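Long-range contacts in 2-methyl-3-hydroxypyridine-5-carboxylic acid oxygenase (Mesorhizobium loti, PDB 3ALJ), which probably uses bound FAD to oxygenate 2-methyl-3-hydroxypyridine-5-carboxylic acid, a vitamin B6 breakdown product, with opening of the pyridine ring: residues A[160-165]-A[281-286]; A[166-171]-A[275-280]; A[81-86]-A[198-203]. All blocks are in the same frame, centred on the assembly; numbering follows the deposited sequence. Where two conformers were deposited one is given.

Contact 1: residues A[160-165]-A[281-286]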
loop_
_atom_site.group_PDB
_atom_site.type_symbol
_atom_site.label_atom_id
_atom_site.label_comp_id
_atom_site.label_asym_id
_atom_site.label_seq_id
_atom_site.Cartn_x
_atom_site.Cartn_y
_atom_site.Cartn_z
ATOM N N SER A 160 -12.790 4.652 7.118
ATOM C CA SER A 160 -13.922 3.723 6.860
ATOM C C SER A 160 -15.196 4.058 7.652
ATOM O O SER A 160 -15.210 4.080 8.922
ATOM C CB SER A 160 -13.467 2.337 7.416
ATOM O OG SER A 160 -14.483 1.404 7.338
ATOM N N LYS A 161 -16.221 4.252 6.859
ATOM C CA LYS A 161 -17.565 4.416 7.420
ATOM C C LYS A 161 -18.235 3.114 7.681
ATOM O O LYS A 161 -19.127 3.042 8.550
ATOM C CB LYS A 161 -18.430 5.329 6.479
ATOM C CG LYS A 161 -18.040 6.843 6.614
ATOM C CD LYS A 161 -18.924 7.714 5.669
ATOM C CE LYS A 161 -18.456 9.135 5.806
ATOM N NZ LYS A 161 -19.445 9.910 4.994
ATOM N N VAL A 162 -17.868 2.042 6.957
ATOM C CA VAL A 162 -18.338 0.756 7.351
ATOM C C VAL A 162 -17.894 0.486 8.807
ATOM O O VAL A 162 -18.720 0.047 9.646
ATOM C CB VAL A 162 -17.832 -0.327 6.338
ATOM C CG1 VAL A 162 -18.077 -1.784 6.856
ATOM C CG2 VAL A 162 -18.411 -0.075 4.905
ATOM N N ARG A 163 -16.620 0.743 9.146
ATOM C CA ARG A 163 -16.159 0.569 10.481
ATOM C C ARG A 163 -16.826 1.536 11.461
ATOM O O ARG A 163 -17.394 1.062 12.470
ATOM C CB ARG A 163 -14.666 0.906 10.464
ATOM C CG ARG A 163 -13.994 0.828 11.875
ATOM C CD ARG A 163 -12.609 1.418 11.838
ATOM N NE ARG A 163 -12.638 2.843 11.525
ATOM C CZ ARG A 163 -11.754 3.509 10.825
ATOM N NH1 ARG A 163 -10.700 2.956 10.263
ATOM N NH2 ARG A 163 -11.934 4.823 10.719
ATOM N N ASP A 164 -16.858 2.822 11.112
ATOM C CA ASP A 164 -17.296 3.742 12.178
ATOM C C ASP A 164 -18.809 3.762 12.331
ATOM O O ASP A 164 -19.276 4.166 13.441
ATOM C CB ASP A 164 -16.728 5.097 11.882
ATOM C CG ASP A 164 -15.160 5.137 12.165
ATOM O OD1 ASP A 164 -14.674 4.267 12.926
ATOM O OD2 ASP A 164 -14.542 6.058 11.675
ATOM N N SER A 165 -19.560 3.356 11.325
ATOM C CA SER A 165 -21.063 3.249 11.580
ATOM C C SER A 165 -21.408 2.176 12.506
ATOM O O SER A 165 -22.393 2.313 13.278
ATOM C CB SER A 165 -21.804 2.994 10.252
ATOM O OG SER A 165 -21.432 1.747 9.658
ATOM N N GLY A 281 -20.291 -9.905 12.815
ATOM C CA GLY A 281 -21.271 -10.578 11.998
ATOM C C GLY A 281 -20.761 -10.882 10.586
ATOM O O GLY A 281 -19.755 -11.650 10.437
ATOM N N LYS A 282 -21.483 -10.425 9.580
ATOM C CA LYS A 282 -21.126 -10.663 8.190
ATOM C C LYS A 282 -20.228 -9.523 7.620
ATOM O O LYS A 282 -20.020 -9.560 6.434
ATOM C CB LYS A 282 -22.345 -10.804 7.316
ATOM C CG LYS A 282 -23.253 -12.066 7.725
ATOM C CD LYS A 282 -24.615 -11.939 6.940
ATOM C CE LYS A 282 -25.840 -12.690 7.560
ATOM N NZ LYS A 282 -25.388 -14.047 7.611
ATOM N N VAL A 283 -19.747 -8.648 8.496
ATOM C CA VAL A 283 -18.867 -7.517 8.038
ATOM C C VAL A 283 -17.420 -7.844 8.380
ATOM O O VAL A 283 -17.057 -8.164 9.496
ATOM C CB VAL A 283 -19.271 -6.252 8.798
ATOM C CG1 VAL A 283 -18.272 -5.109 8.456
ATOM C CG2 VAL A 283 -20.735 -5.816 8.360
ATOM N N ALA A 284 -16.528 -7.691 7.351
ATOM C CA ALA A 284 -15.052 -7.788 7.570
ATOM C C ALA A 284 -14.449 -6.502 7.130
ATOM O O ALA A 284 -14.745 -5.976 6.019
ATOM C CB ALA A 284 -14.493 -8.862 6.738
ATOM N N LEU A 285 -13.575 -6.008 7.988
ATOM C CA LEU A 285 -12.773 -4.758 7.684
ATOM C C LEU A 285 -11.411 -5.202 7.138
ATOM O O LEU A 285 -10.723 -6.001 7.781
ATOM C CB LEU A 285 -12.547 -3.962 8.962
ATOM C CG LEU A 285 -13.908 -3.569 9.621
ATOM C CD1 LEU A 285 -13.561 -2.742 10.870
ATOM C CD2 LEU A 285 -14.838 -2.762 8.688
ATOM N N VAL A 286 -11.009 -4.646 6.003
ATOM C CA VAL A 286 -9.754 -5.106 5.264
ATOM C C VAL A 286 -8.941 -3.895 4.944
ATOM O O VAL A 286 -9.521 -2.921 4.418
ATOM C CB VAL A 286 -10.086 -5.869 3.941
ATOM C CG1 VAL A 286 -10.952 -7.184 4.289
ATOM C CG2 VAL A 286 -10.583 -4.966 2.725
#

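Contact 2: residues A[166-171]-A[275-280]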
loop_
_atom_site.group_PDB
_atom_site.type_symbol
_atom_site.label_atom_id
_atom_site.label_comp_id
_atom_site.label_asym_id
_atom_site.label_seq_id
_atom_site.Cartn_x
_atom_site.Cartn_y
_atom_site.Cartn_z
ATOM N N ILE A 166 -20.631 1.117 12.578
ATOM C CA ILE A 166 -20.850 0.021 13.498
ATOM C C ILE A 166 -20.211 0.327 14.837
ATOM O O ILE A 166 -20.833 -0.003 15.911
ATOM C CB ILE A 166 -20.260 -1.304 12.877
ATOM C CG1 ILE A 166 -21.078 -1.668 11.683
ATOM C CG2 ILE A 166 -20.171 -2.461 13.945
ATOM C CD1 ILE A 166 -20.496 -2.798 10.812
ATOM N N GLY A 167 -18.998 0.889 14.854
ATOM C CA GLY A 167 -18.366 1.205 16.103
ATOM C C GLY A 167 -17.367 0.168 16.460
ATOM O O GLY A 167 -17.754 -0.944 16.916
ATOM N N PHE A 168 -16.082 0.445 16.164
ATOM C CA PHE A 168 -15.035 -0.466 16.627
ATOM C C PHE A 168 -14.057 0.261 17.460
ATOM O O PHE A 168 -13.625 1.433 17.144
ATOM C CB PHE A 168 -14.228 -0.959 15.355
ATOM C CG PHE A 168 -14.885 -2.007 14.609
ATOM C CD1 PHE A 168 -15.958 -1.657 13.761
ATOM C CD2 PHE A 168 -14.446 -3.364 14.684
ATOM C CE1 PHE A 168 -16.610 -2.691 12.942
ATOM C CE2 PHE A 168 -15.057 -4.377 13.907
ATOM C CZ PHE A 168 -16.181 -4.070 13.047
ATOM N N LYS A 169 -13.741 -0.293 18.619
ATOM C CA LYS A 169 -12.789 0.323 19.531
ATOM C C LYS A 169 -11.441 0.358 18.735
ATOM O O LYS A 169 -10.992 -0.633 18.157
ATOM C CB LYS A 169 -12.669 -0.617 20.800
ATOM C CG LYS A 169 -11.707 -0.130 21.835
ATOM C CD LYS A 169 -11.844 -1.156 23.060
ATOM C CE LYS A 169 -10.751 -0.980 24.158
ATOM N NZ LYS A 169 -9.376 -1.421 23.672
ATOM N N GLN A 170 -10.790 1.479 18.870
ATOM C CA GLN A 170 -9.624 1.753 17.947
ATOM C C GLN A 170 -8.729 2.829 18.539
ATOM O O GLN A 170 -9.166 3.704 19.324
ATOM C CB GLN A 170 -10.184 2.250 16.622
ATOM C CG GLN A 170 -10.937 3.604 16.751
ATOM C CD GLN A 170 -11.655 4.045 15.480
ATOM O OE1 GLN A 170 -11.196 4.940 14.803
ATOM N NE2 GLN A 170 -12.665 3.333 15.134
ATOM N N ASP A 171 -7.490 2.801 18.046
ATOM C CA ASP A 171 -6.623 3.998 18.117
ATOM C C ASP A 171 -6.241 4.451 16.706
ATOM O O ASP A 171 -5.799 3.572 15.907
ATOM C CB ASP A 171 -5.341 3.780 18.924
ATOM C CG ASP A 171 -5.618 3.637 20.423
ATOM O OD1 ASP A 171 -6.326 4.509 21.051
ATOM O OD2 ASP A 171 -5.087 2.650 21.008
ATOM N N LEU A 275 -7.300 -1.812 15.589
ATOM C CA LEU A 275 -8.663 -2.091 16.097
ATOM C C LEU A 275 -8.696 -3.291 17.057
ATOM O O LEU A 275 -7.903 -4.172 16.917
ATOM C CB LEU A 275 -9.601 -2.465 14.946
ATOM C CG LEU A 275 -9.850 -1.463 13.819
ATOM C CD1 LEU A 275 -10.972 -1.917 12.831
ATOM C CD2 LEU A 275 -9.744 -0.059 14.006
ATOM N N ASP A 276 -9.712 -3.285 17.924
ATOM C CA ASP A 276 -10.004 -4.418 18.868
ATOM C C ASP A 276 -10.179 -5.722 18.024
ATOM O O ASP A 276 -9.731 -6.838 18.369
ATOM C CB ASP A 276 -11.238 -4.069 19.749
ATOM C CG ASP A 276 -11.573 -5.169 20.753
ATOM O OD1 ASP A 276 -12.690 -5.740 20.645
ATOM O OD2 ASP A 276 -10.717 -5.395 21.626
ATOM N N SER A 277 -10.941 -5.569 16.943
ATOM C CA SER A 277 -11.264 -6.676 16.066
ATOM C C SER A 277 -11.519 -6.210 14.682
ATOM O O SER A 277 -11.682 -4.982 14.504
ATOM C CB SER A 277 -12.464 -7.508 16.632
ATOM O OG SER A 277 -13.627 -6.712 16.440
ATOM N N TRP A 278 -11.567 -7.135 13.741
ATOM C CA TRP A 278 -11.763 -6.766 12.284
ATOM C C TRP A 278 -13.066 -7.210 11.728
ATOM O O TRP A 278 -13.356 -7.013 10.567
ATOM C CB TRP A 278 -10.636 -7.414 11.435
ATOM C CG TRP A 278 -9.269 -6.872 11.721
ATOM C CD1 TRP A 278 -8.882 -5.830 12.558
ATOM C CD2 TRP A 278 -8.072 -7.364 11.141
ATOM N NE1 TRP A 278 -7.476 -5.651 12.518
ATOM C CE2 TRP A 278 -6.998 -6.593 11.637
ATOM C CE3 TRP A 278 -7.806 -8.359 10.215
ATOM C CZ2 TRP A 278 -5.675 -6.795 11.191
ATOM C CZ3 TRP A 278 -6.500 -8.599 9.810
ATOM C CH2 TRP A 278 -5.465 -7.815 10.283
ATOM N N THR A 279 -13.941 -7.790 12.591
ATOM C CA THR A 279 -15.173 -8.448 12.067
ATOM C C THR A 279 -16.338 -8.133 12.992
ATOM O O THR A 279 -16.160 -7.868 14.196
ATOM C CB THR A 279 -15.034 -9.989 12.048
ATOM O OG1 THR A 279 -14.900 -10.475 13.397
ATOM C CG2 THR A 279 -13.788 -10.381 11.213
ATOM N N ARG A 280 -17.504 -8.156 12.370
ATOM C CA ARG A 280 -18.742 -8.095 13.204
ATOM C C ARG A 280 -19.822 -8.736 12.363
ATOM O O ARG A 280 -20.228 -8.222 11.362
ATOM C CB ARG A 280 -19.040 -6.653 13.639
ATOM C CG ARG A 280 -20.052 -6.624 14.795
ATOM C CD ARG A 280 -19.259 -6.749 16.072
ATOM N NE ARG A 280 -18.192 -5.759 16.182
ATOM C CZ ARG A 280 -18.334 -4.532 16.653
ATOM N NH1 ARG A 280 -17.236 -3.775 16.755
ATOM N NH2 ARG A 280 -19.503 -4.061 17.051
HETATM O O HOH W 1 -20.160 -1.567 18.331
#

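Contact 3: residues A[81-86]-A[198-203]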
loop_
_atom_site.group_PDB
_atom_site.type_symbol
_atom_site.label_atom_id
_atom_site.label_comp_id
_atom_site.label_asym_id
_atom_site.label_seq_id
_atom_site.Cartn_x
_atom_site.Cartn_y
_atom_site.Cartn_z
ATOM N N THR A 81 19.598 -3.604 -6.740
ATOM C CA THR A 81 19.852 -3.612 -5.343
ATOM C C THR A 81 19.014 -2.516 -4.654
ATOM O O THR A 81 18.603 -1.541 -5.312
ATOM C CB THR A 81 21.360 -3.382 -5.006
ATOM O OG1 THR A 81 21.528 -3.718 -3.589
ATOM C CG2 THR A 81 21.888 -2.100 -5.350
ATOM N N TYR A 82 18.748 -2.767 -3.360
ATOM C CA TYR A 82 18.173 -1.712 -2.477
ATOM C C TYR A 82 19.353 -1.151 -1.680
ATOM O O TYR A 82 19.922 -1.779 -0.810
ATOM C CB TYR A 82 17.134 -2.383 -1.599
ATOM C CG TYR A 82 16.295 -1.449 -0.807
ATOM C CD1 TYR A 82 16.888 -0.478 0.071
ATOM C CD2 TYR A 82 14.888 -1.504 -0.899
ATOM C CE1 TYR A 82 16.024 0.378 0.832
ATOM C CE2 TYR A 82 14.066 -0.682 -0.125
ATOM C CZ TYR A 82 14.640 0.233 0.694
ATOM O OH TYR A 82 13.853 1.043 1.538
ATOM N N GLU A 83 19.719 0.102 -2.109
ATOM C CA GLU A 83 20.909 0.781 -1.557
ATOM C C GLU A 83 20.463 1.863 -0.513
ATOM O O GLU A 83 19.430 2.481 -0.714
ATOM C CB GLU A 83 21.726 1.356 -2.687
ATOM C CG GLU A 83 22.988 2.060 -2.210
ATOM C CD GLU A 83 23.899 2.490 -3.370
ATOM O OE1 GLU A 83 23.439 2.563 -4.521
ATOM O OE2 GLU A 83 25.034 2.899 -3.051
ATOM N N THR A 84 21.236 2.044 0.534
ATOM C CA THR A 84 21.026 3.121 1.488
ATOM C C THR A 84 22.215 4.013 1.529
ATOM O O THR A 84 23.396 3.487 1.612
ATOM C CB THR A 84 20.774 2.490 2.859
ATOM O OG1 THR A 84 19.615 1.665 2.754
ATOM C CG2 THR A 84 20.399 3.554 3.930
ATOM N N TRP A 85 21.979 5.330 1.489
ATOM C CA TRP A 85 23.067 6.325 1.780
ATOM C C TRP A 85 22.792 7.051 3.079
ATOM O O TRP A 85 21.640 7.363 3.387
ATOM C CB TRP A 85 23.162 7.370 0.669
ATOM C CG TRP A 85 23.599 6.846 -0.681
ATOM C CD1 TRP A 85 23.930 5.589 -1.041
ATOM C CD2 TRP A 85 23.688 7.711 -1.875
ATOM N NE1 TRP A 85 24.261 5.590 -2.400
ATOM C CE2 TRP A 85 24.137 6.861 -2.938
ATOM C CE3 TRP A 85 23.436 9.093 -2.115
ATOM C CZ2 TRP A 85 24.317 7.338 -4.252
ATOM C CZ3 TRP A 85 23.647 9.584 -3.457
ATOM C CH2 TRP A 85 24.022 8.694 -4.473
ATOM N N MET A 86 23.857 7.424 3.760
ATOM C CA MET A 86 23.805 8.359 4.877
ATOM C C MET A 86 24.786 9.458 4.595
ATOM O O MET A 86 25.994 9.157 4.395
ATOM C CB MET A 86 24.188 7.686 6.203
ATOM C CG MET A 86 24.359 8.754 7.346
ATOM S SD MET A 86 22.857 9.782 7.633
ATOM C CE MET A 86 21.854 8.520 8.191
ATOM N N ASN A 198 19.135 1.566 -9.248
ATOM C CA ASN A 198 18.953 1.050 -7.868
ATOM C C ASN A 198 17.764 1.833 -7.222
ATOM O O ASN A 198 17.500 2.981 -7.517
ATOM C CB ASN A 198 20.187 1.359 -6.965
ATOM C CG ASN A 198 21.450 0.577 -7.319
ATOM O OD1 ASN A 198 22.523 0.802 -6.654
ATOM N ND2 ASN A 198 21.385 -0.247 -8.293
ATOM N N THR A 199 17.186 1.151 -6.178
ATOM C CA THR A 199 16.579 1.954 -5.074
ATOM C C THR A 199 17.737 2.523 -4.336
ATOM O O THR A 199 18.727 1.837 -4.007
ATOM C CB THR A 199 15.795 1.032 -4.123
ATOM O OG1 THR A 199 14.538 0.739 -4.747
ATOM C CG2 THR A 199 15.582 1.761 -2.786
ATOM N N ILE A 200 17.645 3.822 -4.032
ATOM C CA ILE A 200 18.634 4.481 -3.161
ATOM C C ILE A 200 17.851 5.297 -2.139
ATOM O O ILE A 200 17.144 6.294 -2.477
ATOM C CB ILE A 200 19.582 5.415 -3.941
ATOM C CG1 ILE A 200 20.158 4.697 -5.176
ATOM C CG2 ILE A 200 20.748 5.793 -2.972
ATOM C CD1 ILE A 200 20.980 5.679 -6.076
ATOM N N ASP A 201 17.976 4.926 -0.861
ATOM C CA ASP A 201 17.341 5.681 0.246
ATOM C C ASP A 201 18.378 6.630 0.786
ATOM O O ASP A 201 19.341 6.197 1.442
ATOM C CB ASP A 201 16.848 4.681 1.317
ATOM C CG ASP A 201 15.987 5.371 2.309
ATOM O OD1 ASP A 201 15.692 6.591 2.126
ATOM O OD2 ASP A 201 15.545 4.737 3.291
ATOM N N MET A 202 18.231 7.907 0.405
ATOM C CA MET A 202 19.282 8.903 0.631
ATOM C C MET A 202 18.958 9.744 1.851
ATOM O O MET A 202 18.148 10.690 1.831
ATOM C CB MET A 202 19.387 9.845 -0.580
ATOM C CG MET A 202 19.566 9.089 -1.900
ATOM S SD MET A 202 19.272 10.216 -3.265
ATOM C CE MET A 202 19.954 9.306 -4.694
ATOM N N TRP A 203 19.548 9.349 2.997
ATOM C CA TRP A 203 19.270 10.038 4.286
ATOM C C TRP A 203 20.292 11.136 4.581
ATOM O O TRP A 203 21.524 11.034 4.242
ATOM C CB TRP A 203 19.477 9.040 5.416
ATOM C CG TRP A 203 18.312 8.028 5.537
ATOM C CD1 TRP A 203 18.108 6.886 4.809
ATOM C CD2 TRP A 203 17.275 8.092 6.501
ATOM N NE1 TRP A 203 16.980 6.251 5.325
ATOM C CE2 TRP A 203 16.449 6.979 6.357
ATOM C CE3 TRP A 203 16.925 9.037 7.486
ATOM C CZ2 TRP A 203 15.300 6.763 7.143
ATOM C CZ3 TRP A 203 15.799 8.818 8.286
ATOM C CH2 TRP A 203 15.007 7.717 8.119
HETATM O O HOH W 2 15.186 2.151 3.437
#

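Contact 1: residues A[160-165]-A[281-286]
Ser160 meets the strand segment 281-286 only lightly, its OG lying 4.4 Å from Leu285 CD2; the same oxygen is the N-cap of the helix that begins at Lys161, accepting from Arg163 N at 2.9 Å in a nearly straight bond (166° at the hydrogen). Asp156 holds the same OG and, through its other carboxylate oxygen, the amide of Val162, so the helix start is tied down twice. Val162 then reaches the strand with one branch: CG1, placed anti to the backbone N (chi1 169°), lies 3.7 Å from Val283 CG1 and 3.8 Å from Leu285 CD2. Its side chain runs antiparallel to both of theirs. Arg163 contributes its apolar stem instead, CG resting 3.7 Å from Leu285 CD1 as the two chains cross at about a right angle. A bend at chi3 carries the guanidinium away from the strand, where NE and NH2 take Asp164 side-on, one nitrogen to each oxygen, with NE to OD1 at 2.9 Å. The carboxylate lies at the guanidinium edge, while Ser160 CB covers one face. Val158 O and Ala289 O receive further N-H groups, which probably helps to offset the cost of burying this charge. The axes of helix 161-165 and strand 283-285 approach to 9.2 Å, with a signed crossing angle of -119°, in what is probably the Rossmann-type FAD-binding part; the side chain of Val162 is about 6 Å from the bound FAD. Val162 also touches Ala130 and Ala133 of strand 130-134; strand 283-285 runs between 151-154 and 279-280, and Ala284, pointing away from 160-165, touches Leu325 and Trp328 of helix 321-349.

Contact 2: residues A[166-171]-A[275-280]
Arg280 meets Phe168 along most of its length, beginning at CB, which lies 3.9 Å from Phe168 CZ. Bends at chi2 and chi3 fold the chain back over the ring, bringing NE to 4.1 Å from both Phe168 CE2 and CZ. Next, CZ stands 4.3 Å from the ring centroid and 12° off its normal, which defines a cation-pi contact although the guanidinium and ring planes are 50° apart. NH1 is the atom that dips toward the face, 3.4 Å above the plane of the Phe168 ring and over its centre. It also donates to Gly167 O at 2.9 Å, with the acceptor tilted 19° from the guanidinium plane. At the far tip, NH2 has Ile166 CG2 at 3.6 Å, over one guanidinium face, and donates a hydrogen bond to water 1, which in turn donates to Gly167 O. Gly167, with positive phi, ends helix 161-166 and turns the chain toward strand 170-185, where Gln170 and Leu275 form an antiparallel non-hydrogen-bonded pair. Beside that pair Asp276 N donates to Lys169 O at 3.0 Å, and Leu275 CD2 packs on Gln170 CB. Gln170 NE2 bonds back to Phe168 O and to Asp164, holding the backbone just before the strand. Obliquely beside the ring, Ser277 O is buried without a polar partner in the model, 3.2 Å from Phe168 CD2.

Contact 3: residues A[81-86]-A[198-203]
Trp85 receives the methyl CG2 of Ile200 over one face, 3.5 Å from the centroid of its five-membered ring and 7° off the normal, a CH-pi contact. Farther along the same indole, Met202 lies side by side with it: CG is 3.9 Å from Trp85 CE3, and the sulfur SD stands obliquely 5.0 Å from the six-membered centroid in a Met-aromatic contact. The other face of the strand pair carries a second CH-pi contact, Thr199 CG2 lying 3.6 Å from the centroid of the Tyr82 ring and only 2° off its normal. That methyl is anti to the backbone N of Thr199, which leaves OG1 for Tyr54. Met86, bent at chi2 and chi3, brings CE to 3.7 Å from Trp203 CB. Between the two faces, five backbone hydrogen bonds, from Thr199 N to Thr81 O through to Trp203 N to Trp85 O, join the strands in parallel register. Further out, Glu83 OE2 accepts from Trp85 NE1 at 2.9 Å; the oxygen sits in the indole plane but is approached from above the carboxylate plane (83° out), and Ser90 binds it too. With an alanine in place of Trp85, Ile200 CG2 would probably lose the surface it rests on and Glu83 OE2 one of its donors. Asp201 OD2 takes a weak bond from Trp203 NE1, a salt bridge from Arg211, and water 2, which lies 2.6 Å from Tyr82 OH. Phe251 meets Trp85 edge-to-face, and Phe358 does the same to Tyr82. Strand 82-86 lies between 89-94 and 199-203 in the mixed sheet, and 199-203 is flanked on its other edge by the antiparallel strand 211-216.

In the fold
Contacts 1 and 2 lie side by side, centres 8 Å apart, and share elements: helix 161-166 runs on toward strand 170-185, strands 279-280 and 283-285 are sheet neighbours, and Leu285 packs on Leu275. Contact 1 is buried and joined by carbon-to-carbon packing, including the stem of Arg163, with no polar bond between the segments, whereas contact 2 is partly buried and adds a cation-pi pair, water and charged residues. Contact 3, buried like contact 1, sits about 38 Å from both between centres, across the chain's centre; it joins neighbouring strands by backbone bonds and aromatic faces. It belongs to the mixed sheet of strands 170-185 and 267-275, which contact 2 reaches through the Gln170-Leu275 pair.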